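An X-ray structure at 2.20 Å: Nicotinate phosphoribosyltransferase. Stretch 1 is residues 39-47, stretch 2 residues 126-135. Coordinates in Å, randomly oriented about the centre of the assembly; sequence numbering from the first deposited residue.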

ATOM      1  N   ARG A  39     -10.213  -8.668  15.857  1.00 46.95           N
ATOM      2  CA  ARG A  39     -11.111  -8.195  16.907  1.00 48.27           C
ATOM      3  C   ARG A  39     -10.522  -8.299  18.312  1.00 47.48           C
ATOM      4  O   ARG A  39     -11.185  -8.770  19.236  1.00 48.74           O
ATOM      5  N   GLN A  40      -9.279  -7.864  18.469  1.00 45.74           N
ATOM      6  CA  GLN A  40      -8.624  -7.894  19.769  1.00 44.52           C
ATOM      7  C   GLN A  40      -9.261  -6.853  20.677  1.00 44.07           C
ATOM      8  O   GLN A  40      -9.757  -5.827  20.212  1.00 44.18           O
ATOM      9  N   GLY A  41      -9.247  -7.118  21.977  1.00 43.00           N
ATOM     10  CA  GLY A  41      -9.817  -6.172  22.915  1.00 41.72           C
ATOM     11  C   GLY A  41      -8.802  -5.091  23.225  1.00 40.68           C
ATOM     12  O   GLY A  41      -7.626  -5.378  23.430  1.00 39.89           O
ATOM     13  N   PHE A  42      -9.250  -3.843  23.253  1.00 39.72           N
ATOM     14  CA  PHE A  42      -8.363  -2.725  23.539  1.00 39.06           C
ATOM     15  C   PHE A  42      -8.934  -1.883  24.664  1.00 39.06           C
ATOM     16  O   PHE A  42     -10.150  -1.774  24.818  1.00 38.92           O
ATOM     17  N   THR A  43      -8.046  -1.287  25.445  1.00 39.18           N
ATOM     18  CA  THR A  43      -8.451  -0.469  26.574  1.00 39.60           C
ATOM     19  C   THR A  43      -8.381   1.008  26.250  1.00 39.95           C
ATOM     20  O   THR A  43      -7.695   1.419  25.313  1.00 40.75           O
ATOM     21  N   GLU A  44      -9.084   1.806  27.045  1.00 39.85           N
ATOM     22  CA  GLU A  44      -9.110   3.245  26.851  1.00 40.13           C
ATOM     23  C   GLU A  44      -7.742   3.879  27.043  1.00 38.34           C
ATOM     24  O   GLU A  44      -7.458   4.924  26.460  1.00 38.11           O
ATOM     25  N   GLU A  45      -6.889   3.262  27.855  1.00 37.26           N
ATOM     26  CA  GLU A  45      -5.571   3.843  28.061  1.00 36.18           C
ATOM     27  C   GLU A  45      -4.719   3.663  26.813  1.00 34.23           C
ATOM     28  O   GLU A  45      -3.887   4.513  26.508  1.00 35.06           O
ATOM     29  N   PHE A  46      -4.923   2.563  26.091  1.00 31.99           N
ATOM     30  CA  PHE A  46      -4.181   2.345  24.853  1.00 30.56           C
ATOM     31  C   PHE A  46      -4.694   3.375  23.843  1.00 29.33           C
ATOM     32  O   PHE A  46      -3.914   4.019  23.136  1.00 28.55           O
ATOM     33  N   ALA A  47      -6.014   3.536  23.794  1.00 28.64           N
ATOM     34  CA  ALA A  47      -6.627   4.493  22.880  1.00 27.82           C
ATOM     35  C   ALA A  47      -6.034   5.869  23.135  1.00 28.95           C
ATOM     36  O   ALA A  47      -5.783   6.637  22.208  1.00 28.32           O
ATOM     37  N   VAL A 126       2.070   3.352  13.821  1.00 21.15           N
ATOM     38  CA  VAL A 126       2.049   3.817  15.201  1.00 22.98           C
ATOM     39  C   VAL A 126       1.334   2.809  16.094  1.00 23.54           C
ATOM     40  O   VAL A 126       1.824   2.472  17.172  1.00 23.67           O
ATOM     41  N   ILE A 127       0.177   2.334  15.648  1.00 23.32           N
ATOM     42  CA  ILE A 127      -0.583   1.360  16.423  1.00 23.89           C
ATOM     43  C   ILE A 127       0.238   0.094  16.625  1.00 24.97           C
ATOM     44  O   ILE A 127       0.288  -0.458  17.724  1.00 26.74           O
ATOM     45  N   SER A 128       0.889  -0.359  15.563  1.00 23.99           N
ATOM     46  CA  SER A 128       1.696  -1.563  15.639  1.00 25.50           C
ATOM     47  C   SER A 128       2.837  -1.407  16.646  1.00 25.61           C
ATOM     48  O   SER A 128       2.998  -2.235  17.538  1.00 26.27           O
ATOM     49  N   GLU A 129       3.619  -0.338  16.518  1.00 25.95           N
ATOM     50  CA  GLU A 129       4.734  -0.121  17.427  1.00 26.40           C
ATOM     51  C   GLU A 129       4.262   0.067  18.872  1.00 26.95           C
ATOM     52  O   GLU A 129       4.845  -0.505  19.791  1.00 26.08           O
ATOM     53  N   LEU A 130       3.213   0.865  19.067  1.00 25.89           N
ATOM     54  CA  LEU A 130       2.664   1.104  20.400  1.00 26.00           C
ATOM     55  C   LEU A 130       2.206  -0.194  21.032  1.00 25.46           C
ATOM     56  O   LEU A 130       2.395  -0.404  22.221  1.00 25.13           O
ATOM     57  N   TYR A 131       1.592  -1.050  20.223  1.00 26.16           N
ATOM     58  CA  TYR A 131       1.075  -2.324  20.696  1.00 26.88           C
ATOM     59  C   TYR A 131       2.148  -3.205  21.329  1.00 27.10           C
ATOM     60  O   TYR A 131       2.000  -3.652  22.467  1.00 27.05           O
ATOM     61  N   TYR A 132       3.223  -3.462  20.590  1.00 26.51           N
ATOM     62  CA  TYR A 132       4.297  -4.305  21.100  1.00 27.07           C
ATOM     63  C   TYR A 132       4.932  -3.699  22.345  1.00 26.83           C
ATOM     64  O   TYR A 132       5.290  -4.421  23.269  1.00 25.86           O
ATOM     65  N   ARG A 133       5.057  -2.375  22.377  1.00 27.21           N
ATOM     66  CA  ARG A 133       5.614  -1.719  23.555  1.00 28.25           C
ATOM     67  C   ARG A 133       4.666  -1.988  24.721  1.00 29.26           C
ATOM     68  O   ARG A 133       5.087  -2.375  25.816  1.00 27.99           O
ATOM     69  N   PHE A 134       3.378  -1.777  24.461  1.00 28.49           N
ATOM     70  CA  PHE A 134       2.338  -1.953  25.460  1.00 28.48           C
ATOM     71  C   PHE A 134       2.336  -3.328  26.113  1.00 27.72           C
ATOM     72  O   PHE A 134       2.174  -3.432  27.325  1.00 29.09           O
ATOM     73  N   ILE A 135       2.500  -4.382  25.319  1.00 27.41           N
ATOM     74  CA  ILE A 135       2.490  -5.728  25.876  1.00 26.33           C
ATOM     75  C   ILE A 135       3.888  -6.183  26.279  1.00 26.68           C
ATOM     76  O   ILE A 135       4.109  -7.358  26.566  1.00 26.67           O
TER

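The contact between these stretches is built around one side chain, Phe 46. It lies in the first turn of the helix that starts at Glu 44. Its CA-to-CB bond points sideways to the helix of stretch 2, so the rotamer must supply the direction. With chi1 at -176° (t) and chi2 at 77°, the ring extends into that helix as a knob among Ile 127, Leu 130, Tyr 131 and Phe 134. The nearest atom of each of these four residues lies near the plane of the ring, at its edge. CE1 of Phe 46 is 3.7 Å from Tyr 131 N and 3.9 Å from Leu 130 CB. CZ of Phe 46 is 3.9 Å from Ile 127 O and 4.2 Å from Tyr 131 CB. The ring therefore meets backbone as well as side chains. The backbone N of Tyr 131 and O of Ile 127 are already paired with each other in the helix, at 2.9 Å.

Phe 134 points toward stretch 1. Its chi1 is t (-159°) and its chi2 is 71°. This presents one ring face to the edge of Phe 46, an edge-to-face pair with centroids 5.3 Å apart and planes at 72°. The closest atoms are Phe 46 CD1 and Phe 134 CG, at 3.8 Å. The far end of the Phe 134 ring reaches the start of the other helix. Its CZ lies 3.6 Å from Glu 45 CD and 4.1 Å from Thr 43 OG1. Glu 45 has chi1 p and chi2 t, and its end comes nearer to stretch 2 than its CA-to-CB direction suggests.

Thr 43 is the N-cap. In its p rotamer (63°), OG1 accepts a weak capping bond from Phe 46 N at 3.4 Å. The same hydroxyl oxygen thus caps the helix and touches Phe 134.

Tyr 131 holds chi1 t (176°) and chi2 72°. Its ring meets the side chains of Phe 42 and Gln 40. Phe 42, with chi1 m (-80°), brings CE1 to 4.1 Å from Tyr 131 CD1. Gln 40 points toward the helix. Its m, t conformation extends the chain until OE1 is 3.3 Å from Tyr 131 OH; the geometry does not settle whether they are bonded.

Leu 130 points toward stretch 1 in the m, t rotamer. Ile 127, also m, t, offers CG2 at 4.5 Å from Phe 46 CE2. Away from the contact, Arg 133 NH2 forms a salt bridge with Glu 129 OE1 at 3.2 Å, one turn apart on the helix. The packing between the stretches is mainly apolar.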

ATOM      1  CB  ARG A  39     -12.437  -8.960  16.858  1.00 51.18           C
ATOM      2  CG  ARG A  39     -13.269  -8.698  15.620  1.00 54.06           C
ATOM      3  CD  ARG A  39     -14.657  -9.312  15.764  1.00 58.19           C
ATOM      4  NE  ARG A  39     -15.480  -9.104  14.574  1.00 61.26           N
ATOM      5  CZ  ARG A  39     -15.861  -7.913  14.117  1.00 62.68           C
ATOM      6  NH1 ARG A  39     -15.495  -6.805  14.752  1.00 63.48           N
ATOM      7  NH2 ARG A  39     -16.601  -7.829  13.018  1.00 62.83           N
ATOM      8  CB  GLN A  40      -7.137  -7.578  19.625  1.00 43.82           C
ATOM      9  CG  GLN A  40      -6.323  -8.666  18.959  1.00 45.74           C
ATOM     10  CD  GLN A  40      -4.880  -8.250  18.745  1.00 46.46           C
ATOM     11  OE1 GLN A  40      -4.270  -7.616  19.608  1.00 46.51           O
ATOM     12  NE2 GLN A  40      -4.321  -8.615  17.599  1.00 46.38           N
ATOM     13  CB  PHE A  42      -8.173  -1.866  22.284  1.00 39.09           C
ATOM     14  CG  PHE A  42      -7.175  -2.428  21.316  1.00 37.58           C
ATOM     15  CD1 PHE A  42      -5.811  -2.286  21.550  1.00 37.26           C
ATOM     16  CD2 PHE A  42      -7.594  -3.100  20.177  1.00 36.45           C
ATOM     17  CE1 PHE A  42      -4.878  -2.804  20.660  1.00 36.27           C
ATOM     18  CE2 PHE A  42      -6.667  -3.624  19.281  1.00 36.61           C
ATOM     19  CZ  PHE A  42      -5.305  -3.475  19.525  1.00 36.55           C
ATOM     20  CB  THR A  43      -7.552  -0.720  27.786  1.00 40.14           C
ATOM     21  OG1 THR A  43      -6.210  -0.325  27.467  1.00 40.88           O
ATOM     22  CG2 THR A  43      -7.574  -2.194  28.167  1.00 40.19           C
ATOM     23  CB  GLU A  44     -10.113   3.897  27.807  1.00 40.97           C
ATOM     24  CG  GLU A  44     -11.391   4.374  27.131  1.00 44.19           C
ATOM     25  CD  GLU A  44     -11.130   5.423  26.056  1.00 45.00           C
ATOM     26  OE1 GLU A  44     -10.364   6.374  26.324  1.00 44.87           O
ATOM     27  OE2 GLU A  44     -11.697   5.302  24.949  1.00 44.49           O
ATOM     28  CB  GLU A  45      -4.873   3.246  29.285  1.00 37.42           C
ATOM     29  CG  GLU A  45      -4.192   1.918  29.077  1.00 39.39           C
ATOM     30  CD  GLU A  45      -3.312   1.538  30.263  1.00 40.37           C
ATOM     31  OE1 GLU A  45      -2.362   2.296  30.576  1.00 40.22           O
ATOM     32  OE2 GLU A  45      -3.571   0.482  30.879  1.00 39.05           O
ATOM     33  CB  PHE A  46      -4.416   0.940  24.300  1.00 30.51           C
ATOM     34  CG  PHE A  46      -3.594   0.632  23.083  1.00 31.36           C
ATOM     35  CD1 PHE A  46      -2.242   0.316  23.203  1.00 31.06           C
ATOM     36  CD2 PHE A  46      -4.157   0.692  21.808  1.00 31.92           C
ATOM     37  CE1 PHE A  46      -1.458   0.064  22.070  1.00 29.13           C
ATOM     38  CE2 PHE A  46      -3.384   0.443  20.669  1.00 30.94           C
ATOM     39  CZ  PHE A  46      -2.027   0.129  20.806  1.00 29.97           C
ATOM     40  CB  ALA A  47      -8.133   4.526  23.088  1.00 28.49           C
ATOM     41  CB  VAL A 126       1.344   5.179  15.319  1.00 23.94           C
ATOM     42  CG1 VAL A 126       0.959   5.460  16.776  1.00 26.07           C
ATOM     43  CG2 VAL A 126       2.268   6.271  14.815  1.00 23.59           C
ATOM     44  CB  ILE A 127      -1.913   1.009  15.724  1.00 23.67           C
ATOM     45  CG1 ILE A 127      -2.862   2.205  15.822  1.00 23.91           C
ATOM     46  CG2 ILE A 127      -2.528  -0.240  16.335  1.00 19.28           C
ATOM     47  CD1 ILE A 127      -4.162   2.002  15.096  1.00 27.46           C
ATOM     48  CB  SER A 128       2.258  -1.905  14.255  1.00 25.70           C
ATOM     49  OG  SER A 128       3.011  -3.104  14.302  1.00 30.89           O
ATOM     50  CB  GLU A 129       5.581   1.082  16.972  1.00 25.65           C
ATOM     51  CG  GLU A 129       6.798   1.328  17.853  1.00 25.79           C
ATOM     52  CD  GLU A 129       7.916   2.090  17.151  1.00 30.04           C
ATOM     53  OE1 GLU A 129       8.893   2.473  17.839  1.00 27.05           O
ATOM     54  OE2 GLU A 129       7.827   2.302  15.918  1.00 31.06           O
ATOM     55  CB  LEU A 130       1.455   2.039  20.351  1.00 25.14           C
ATOM     56  CG  LEU A 130       1.635   3.551  20.308  1.00 26.48           C
ATOM     57  CD1 LEU A 130       0.251   4.200  20.314  1.00 27.14           C
ATOM     58  CD2 LEU A 130       2.447   4.025  21.512  1.00 25.28           C
ATOM     59  CB  TYR A 131       0.413  -3.081  19.545  1.00 26.99           C
ATOM     60  CG  TYR A 131      -0.073  -4.450  19.939  1.00 27.93           C
ATOM     61  CD1 TYR A 131      -1.192  -4.605  20.750  1.00 28.92           C
ATOM     62  CD2 TYR A 131       0.609  -5.595  19.528  1.00 29.67           C
ATOM     63  CE1 TYR A 131      -1.625  -5.874  21.147  1.00 30.28           C
ATOM     64  CE2 TYR A 131       0.191  -6.860  19.914  1.00 30.49           C
ATOM     65  CZ  TYR A 131      -0.927  -6.995  20.723  1.00 32.09           C
ATOM     66  OH  TYR A 131      -1.347  -8.255  21.095  1.00 35.25           O
ATOM     67  CB  TYR A 132       5.328  -4.550  20.000  1.00 25.89           C
ATOM     68  CG  TYR A 132       4.724  -5.320  18.849  1.00 25.42           C
ATOM     69  CD1 TYR A 132       4.288  -6.631  19.022  1.00 24.30           C
ATOM     70  CD2 TYR A 132       4.540  -4.721  17.602  1.00 24.82           C
ATOM     71  CE1 TYR A 132       3.679  -7.330  17.988  1.00 24.95           C
ATOM     72  CE2 TYR A 132       3.933  -5.409  16.558  1.00 24.35           C
ATOM     73  CZ  TYR A 132       3.507  -6.712  16.758  1.00 25.18           C
ATOM     74  OH  TYR A 132       2.911  -7.396  15.729  1.00 26.33           O
ATOM     75  CB  ARG A 133       5.692  -0.206  23.371  1.00 29.81           C
ATOM     76  CG  ARG A 133       6.767   0.300  22.446  1.00 33.50           C
ATOM     77  CD  ARG A 133       6.794   1.820  22.521  1.00 35.09           C
ATOM     78  NE  ARG A 133       7.702   2.421  21.550  1.00 36.48           N
ATOM     79  CZ  ARG A 133       7.869   3.732  21.405  1.00 36.93           C
ATOM     80  NH1 ARG A 133       7.191   4.577  22.171  1.00 36.71           N
ATOM     81  NH2 ARG A 133       8.709   4.197  20.492  1.00 37.04           N
ATOM     82  CB  PHE A 134       0.964  -1.688  24.838  1.00 27.50           C
ATOM     83  CG  PHE A 134      -0.101  -1.361  25.844  1.00 26.56           C
ATOM     84  CD1 PHE A 134      -0.093  -0.142  26.509  1.00 26.58           C
ATOM     85  CD2 PHE A 134      -1.124  -2.261  26.112  1.00 26.33           C
ATOM     86  CE1 PHE A 134      -1.098   0.178  27.428  1.00 27.00           C
ATOM     87  CE2 PHE A 134      -2.134  -1.952  27.028  1.00 25.58           C
ATOM     88  CZ  PHE A 134      -2.121  -0.732  27.687  1.00 25.21           C
ATOM     89  CB  ILE A 135       1.883  -6.750  24.893  1.00 24.76           C
ATOM     90  CG1 ILE A 135       2.797  -6.940  23.685  1.00 25.47           C
ATOM     91  CG2 ILE A 135       0.510  -6.287  24.454  1.00 24.81           C
ATOM     92  CD1 ILE A 135       2.369  -8.081  22.783  1.00 22.74           C
TER